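Local atomic coordinates of putative peptidase M23 (Pseudomonas aeruginosa PAO1, PDB entry 2HSI), a protein that is a putative zinc metallopeptidase of family M23 that probably acts as a metalloendopeptidase. Residues 155-160 / 258-263; 191-196 / 247-252. One frame throughout, in Å; residues are numbered along the deposited sequence.

Contact 1 of 2, residues 155-160 / 258-263; sequences DKPVDG and PHMHWN. With ZN (zinc ion), chain C.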
loop_
_atom_site.group_PDB
_atom_site.type_symbol
_atom_site.label_atom_id
_atom_site.label_comp_id
_atom_site.label_asym_id
_atom_site.label_seq_id
_atom_site.Cartn_x
_atom_site.Cartn_y
_atom_site.Cartn_z
ATOM N N ASP A 155 11.290 1.498 3.518
ATOM C CA ASP A 155 12.264 2.516 3.172
ATOM C C ASP A 155 11.577 3.584 2.351
ATOM O O ASP A 155 10.635 3.295 1.616
ATOM C CB ASP A 155 13.398 1.938 2.332
ATOM C CG ASP A 155 14.241 0.936 3.082
ATOM O OD1 ASP A 155 14.246 0.939 4.331
ATOM O OD2 ASP A 155 14.917 0.145 2.399
ATOM N N LYS A 156 12.056 4.817 2.479
ATOM C CA LYS A 156 11.716 5.870 1.534
ATOM C C LYS A 156 12.157 5.407 0.144
ATOM O O LYS A 156 13.269 4.902 -0.014
ATOM C CB LYS A 156 12.419 7.177 1.898
ATOM C CG LYS A 156 11.871 7.859 3.133
ATOM C CD LYS A 156 12.762 9.008 3.566
ATOM C CE LYS A 156 12.739 10.131 2.551
ATOM N NZ LYS A 156 13.635 11.248 2.950
ATOM N N PRO A 157 11.264 5.527 -0.854
ATOM C CA PRO A 157 11.596 5.126 -2.220
ATOM C C PRO A 157 12.560 6.068 -2.943
ATOM O O PRO A 157 13.177 5.664 -3.930
ATOM C CB PRO A 157 10.242 5.085 -2.921
ATOM C CG PRO A 157 9.356 5.939 -2.118
ATOM C CD PRO A 157 9.886 6.028 -0.734
ATOM N N VAL A 158 12.690 7.303 -2.455
ATOM C CA VAL A 158 13.701 8.241 -2.960
ATOM C C VAL A 158 14.396 8.961 -1.805
ATOM O O VAL A 158 13.775 9.209 -0.764
ATOM C CB VAL A 158 13.099 9.297 -3.929
ATOM C CG1 VAL A 158 12.767 8.683 -5.285
ATOM C CG2 VAL A 158 11.873 9.934 -3.340
ATOM N N ASP A 159 15.676 9.284 -1.987
ATOM C CA ASP A 159 16.435 10.039 -0.994
ATOM C C ASP A 159 16.197 11.540 -1.176
ATOM O O ASP A 159 16.992 12.236 -1.814
ATOM C CB ASP A 159 17.932 9.702 -1.075
ATOM C CG ASP A 159 18.219 8.217 -0.873
ATOM O OD1 ASP A 159 17.561 7.578 -0.021
ATOM O OD2 ASP A 159 19.119 7.689 -1.563
ATOM N N GLY A 160 15.092 12.026 -0.623
ATOM C CA GLY A 160 14.713 13.427 -0.732
ATOM C C GLY A 160 13.611 13.774 0.248
ATOM O O GLY A 160 12.977 12.875 0.809
ATOM N N PRO A 258 8.091 17.750 -12.485
ATOM C CA PRO A 258 8.421 16.455 -11.877
ATOM C C PRO A 258 7.563 16.155 -10.647
ATOM O O PRO A 258 7.458 16.984 -9.734
ATOM C CB PRO A 258 9.897 16.608 -11.485
ATOM C CG PRO A 258 10.403 17.733 -12.321
ATOM C CD PRO A 258 9.248 18.664 -12.473
ATOM N N HIS A 259 6.943 14.977 -10.648
ATOM C CA HIS A 259 5.989 14.594 -9.615
ATOM C C HIS A 259 6.219 13.143 -9.173
ATOM O O HIS A 259 5.676 12.195 -9.747
ATOM C CB HIS A 259 4.549 14.853 -10.105
ATOM C CG HIS A 259 3.474 14.487 -9.121
ATOM N ND1 HIS A 259 2.154 14.347 -9.491
ATOM C CD2 HIS A 259 3.518 14.232 -7.790
ATOM C CE1 HIS A 259 1.432 14.018 -8.436
ATOM N NE2 HIS A 259 2.236 13.938 -7.391
ATOM N N MET A 260 7.047 13.001 -8.145
ATOM C CA MET A 260 7.275 11.734 -7.468
ATOM C C MET A 260 6.079 11.409 -6.554
ATOM O O MET A 260 5.926 11.997 -5.489
ATOM C CB MET A 260 8.586 11.831 -6.682
ATOM C CG MET A 260 8.888 10.686 -5.730
ATOM S SD MET A 260 8.826 9.074 -6.495
ATOM C CE MET A 260 8.537 8.063 -5.041
ATOM N N HIS A 261 5.219 10.498 -7.002
ATOM C CA HIS A 261 4.029 10.108 -6.243
ATOM C C HIS A 261 4.089 8.635 -5.843
ATOM O O HIS A 261 4.300 7.761 -6.688
ATOM C CB HIS A 261 2.742 10.402 -7.033
ATOM C CG HIS A 261 1.479 10.106 -6.276
ATOM N ND1 HIS A 261 0.770 11.072 -5.597
ATOM C CD2 HIS A 261 0.794 8.951 -6.100
ATOM C CE1 HIS A 261 -0.292 10.526 -5.030
ATOM N NE2 HIS A 261 -0.297 9.237 -5.318
ATOM N N TRP A 262 3.871 8.385 -4.554
ATOM C CA TRP A 262 3.890 7.040 -3.970
ATOM C C TRP A 262 2.577 6.744 -3.244
ATOM O O TRP A 262 2.202 7.466 -2.308
ATOM C CB TRP A 262 5.083 6.923 -3.013
ATOM C CG TRP A 262 5.225 5.611 -2.238
ATOM C CD1 TRP A 262 4.859 4.359 -2.646
ATOM C CD2 TRP A 262 5.814 5.448 -0.941
ATOM N NE1 TRP A 262 5.183 3.432 -1.686
ATOM C CE2 TRP A 262 5.768 4.074 -0.628
ATOM C CE3 TRP A 262 6.375 6.336 -0.008
ATOM C CZ2 TRP A 262 6.253 3.560 0.581
ATOM C CZ3 TRP A 262 6.854 5.826 1.196
ATOM C CH2 TRP A 262 6.789 4.446 1.478
ATOM N N ASN A 263 1.874 5.703 -3.696
ATOM C CA ASN A 263 0.699 5.168 -2.992
ATOM C C ASN A 263 1.066 3.921 -2.227
ATOM O O ASN A 263 1.851 3.117 -2.721
ATOM C CB ASN A 263 -0.415 4.793 -3.976
ATOM C CG ASN A 263 -1.079 5.999 -4.602
ATOM O OD1 ASN A 263 -1.248 7.029 -3.957
ATOM N ND2 ASN A 263 -1.463 5.875 -5.865
HETATM ZN ZN ZN C . 1.227 13.124 -5.403
#
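P157 meets W262 and M260 in the tightly packed part. Its CG and CD lie over one face of the indole, with CG 3.6 Å above the plane and offset toward the rim. CD stands 3.9 Å from the centroid of the six-membered ring and 25° off its normal, a CH-pi contact. The two side chains cross at about a right angle. W262 carries CG anti to its backbone N (chi1 176°), as does M260; the methionine chain then bends at chi2 (54°), and its methyl CE comes 3.7 Å from P157 CG. V158 and M260 reach toward each other tip to tip, valine CG2 lying 3.9 Å from methionine CG. F185 and F226, on neighbouring strands, also touch M260 and W262; all four apolar residues are buried.

At the looser side the bond to CB of D155 leads away from strand 260-266, its backbone O lying 4.0 Å from W262 CH2; the carboxylate pairs with R242. The CB of K156 likewise leads away, and NZ hydrogen-bonds G160 O at 2.8 Å, standing above the carbonyl plane. No hydrogen bond joins the two segments.

M260 and W262 face the proline, while H261, between them, binds zinc through ND1 at 2.1 Å; H259 binds it through NE2 at 2.4 Å, and H180 and D184 complete the site. The bent second-shell bond from H261 NE2 to N263 OD1, its donor above the amide carbonyl plane, probably helps hold the ring's rotation. The chemistry implies a largely apolar backing, the indole N-H satisfied by S224 OG, behind the strand carrying H261.

Contact 2 of 2, residues 191-196 / 247-252; sequences TPIKAP and GKVGAT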
loop_
_atom_site.group_PDB
_atom_site.type_symbol
_atom_site.label_atom_id
_atom_site.label_comp_id
_atom_site.label_asym_id
_atom_site.label_seq_id
_atom_site.Cartn_x
_atom_site.Cartn_y
_atom_site.Cartn_z
ATOM N N THR A 191 15.682 11.078 -10.767
ATOM C CA THR A 191 15.979 10.480 -9.464
ATOM C C THR A 191 15.534 9.009 -9.471
ATOM O O THR A 191 14.406 8.723 -9.857
ATOM C CB THR A 191 15.264 11.257 -8.331
ATOM O OG1 THR A 191 15.680 12.631 -8.355
ATOM C CG2 THR A 191 15.563 10.664 -6.956
ATOM N N PRO A 192 16.432 8.071 -9.089
ATOM C CA PRO A 192 16.064 6.646 -9.060
ATOM C C PRO A 192 15.052 6.341 -7.957
ATOM O O PRO A 192 15.173 6.873 -6.853
ATOM C CB PRO A 192 17.395 5.936 -8.765
ATOM C CG PRO A 192 18.462 6.960 -9.021
ATOM C CD PRO A 192 17.833 8.273 -8.682
ATOM N N ILE A 193 14.056 5.513 -8.282
ATOM C CA ILE A 193 13.009 5.108 -7.340
ATOM C C ILE A 193 13.278 3.676 -6.914
ATOM O O ILE A 193 13.370 2.786 -7.757
ATOM C CB ILE A 193 11.584 5.229 -7.959
ATOM C CG1 ILE A 193 11.298 6.683 -8.354
ATOM C CG2 ILE A 193 10.509 4.747 -6.972
ATOM C CD1 ILE A 193 10.040 6.862 -9.204
ATOM N N LYS A 194 13.407 3.471 -5.607
ATOM C CA LYS A 194 13.746 2.161 -5.061
ATOM C C LYS A 194 12.561 1.485 -4.368
ATOM O O LYS A 194 11.735 2.159 -3.761
ATOM C CB LYS A 194 14.965 2.262 -4.144
ATOM C CG LYS A 194 16.260 2.633 -4.886
ATOM C CD LYS A 194 17.256 3.339 -3.981
ATOM C CE LYS A 194 16.898 4.813 -3.805
ATOM N NZ LYS A 194 17.818 5.512 -2.867
ATOM N N ALA A 195 12.470 0.159 -4.502
ATOM C CA ALA A 195 11.420 -0.629 -3.837
ATOM C C ALA A 195 11.505 -0.455 -2.320
ATOM O O ALA A 195 12.555 -0.712 -1.723
ATOM C CB ALA A 195 11.536 -2.091 -4.209
ATOM N N PRO A 196 10.414 0.026 -1.696
ATOM C CA PRO A 196 10.353 0.228 -0.234
ATOM C C PRO A 196 10.444 -1.074 0.572
ATOM O O PRO A 196 10.876 -1.050 1.734
ATOM C CB PRO A 196 8.972 0.878 -0.027
ATOM C CG PRO A 196 8.595 1.443 -1.356
ATOM C CD PRO A 196 9.167 0.466 -2.354
ATOM N N GLY A 247 12.693 2.389 -11.375
ATOM C CA GLY A 247 12.705 3.340 -12.472
ATOM C C GLY A 247 13.133 4.706 -11.993
ATOM O O GLY A 247 13.781 4.824 -10.953
ATOM N N LYS A 248 12.768 5.737 -12.752
ATOM C CA LYS A 248 13.248 7.096 -12.528
ATOM C C LYS A 248 12.075 8.083 -12.434
ATOM O O LYS A 248 11.086 7.942 -13.162
ATOM C CB LYS A 248 14.201 7.511 -13.672
ATOM C CG LYS A 248 15.718 7.239 -13.485
ATOM C CD LYS A 248 16.082 5.801 -13.135
ATOM C CE LYS A 248 17.493 5.421 -13.561
ATOM N NZ LYS A 248 17.521 4.945 -14.977
ATOM N N VAL A 249 12.194 9.070 -11.545
ATOM C CA VAL A 249 11.193 10.148 -11.381
ATOM C C VAL A 249 10.954 10.924 -12.692
ATOM O O VAL A 249 11.885 11.152 -13.464
ATOM C CB VAL A 249 11.591 11.123 -10.215
ATOM C CG1 VAL A 249 10.665 12.347 -10.128
ATOM C CG2 VAL A 249 11.576 10.398 -8.882
ATOM N N GLY A 250 9.702 11.293 -12.952
ATOM C CA GLY A 250 9.386 12.112 -14.120
ATOM C C GLY A 250 8.123 12.935 -13.990
ATOM O O GLY A 250 7.646 13.207 -12.880
ATOM N N ALA A 251 7.564 13.289 -15.145
ATOM C CA ALA A 251 6.405 14.171 -15.236
ATOM C C ALA A 251 5.403 13.676 -16.277
ATOM O O ALA A 251 4.662 14.478 -16.853
ATOM C CB ALA A 251 6.860 15.587 -15.590
ATOM N N THR A 252 5.376 12.363 -16.511
ATOM C CA THR A 252 4.469 11.772 -17.498
ATOM C C THR A 252 3.019 11.774 -17.019
ATOM O O THR A 252 2.753 11.908 -15.822
ATOM C CB THR A 252 4.883 10.336 -17.909
ATOM O OG1 THR A 252 4.997 9.506 -16.742
ATOM C CG2 THR A 252 6.203 10.356 -18.684
#
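T191 and V249 are joined by a backbone hydrogen bond, V249 N to T191 O, of 2.8 Å and 168° at the hydrogen. A matching bond runs from I193 N to G247 O, also 2.8 Å. Both are nearly straight, and together they flank P192 and K248, an antiparallel non-hydrogen-bonded pair whose CA atoms are 4.5 Å apart. P192, as a proline, has no N-H to give.

Each of the two bonded carbonyl oxygens also receives a CA-H...O contact: K248 CA lies 3.3 Å from T191 O, and P192 CA lies 3.5 Å from G247 O. Several other polar groups find partners outside the two segments. T191 OG1 is hydrogen-bonded to P188 O, V249 O accepts from S230 OG, and K248 NZ makes a long, weak ion pair with D233. Further along, T252 OG1 is paired with L229 O and K212 N, and T252 O with H228 ND1.

Apolar contact accompanies the backbone pairing on the buried side. I193 and V249 cross at about a right angle, with CG1 of the isoleucine 3.8 Å from CG2 of the valine. That branch of V249 is anti to its carbonyl carbon and beside its backbone N, and it also meets T191 CB at 3.8 Å. On the other face P192 and K248 are less enclosed, the lysine CD passing 4.2 Å from P192 CA. The arrangement is that of a short antiparallel pairing: strand 192-194 is an edge of a small three-stranded sheet, with 245-248 in the middle, within the M23 peptidase domain.

Overall arrangement
Contacts 1 and 2 have centres 7 Å apart and touch directly. Segment 155-160 runs beside strand 192-194: P157 O and K194 N are 2.8 Å apart, a probable hydrogen bond, and D159 OD2 forms a salt bridge with K194 NZ at 2.9 Å. I193 connects the apolar sides, its CD1 lying 3.7 Å from M260 SD. The strands of the two second segments, 245-248 and 260-266, follow each other in the chain. Contact 1 supplies two of the four zinc ligands, H259 and H261, whereas contact 2 lies farther back: at the nearest atoms, the V249 side chain is about 11 Å from the metal and about 7 Å from the side chain of H259.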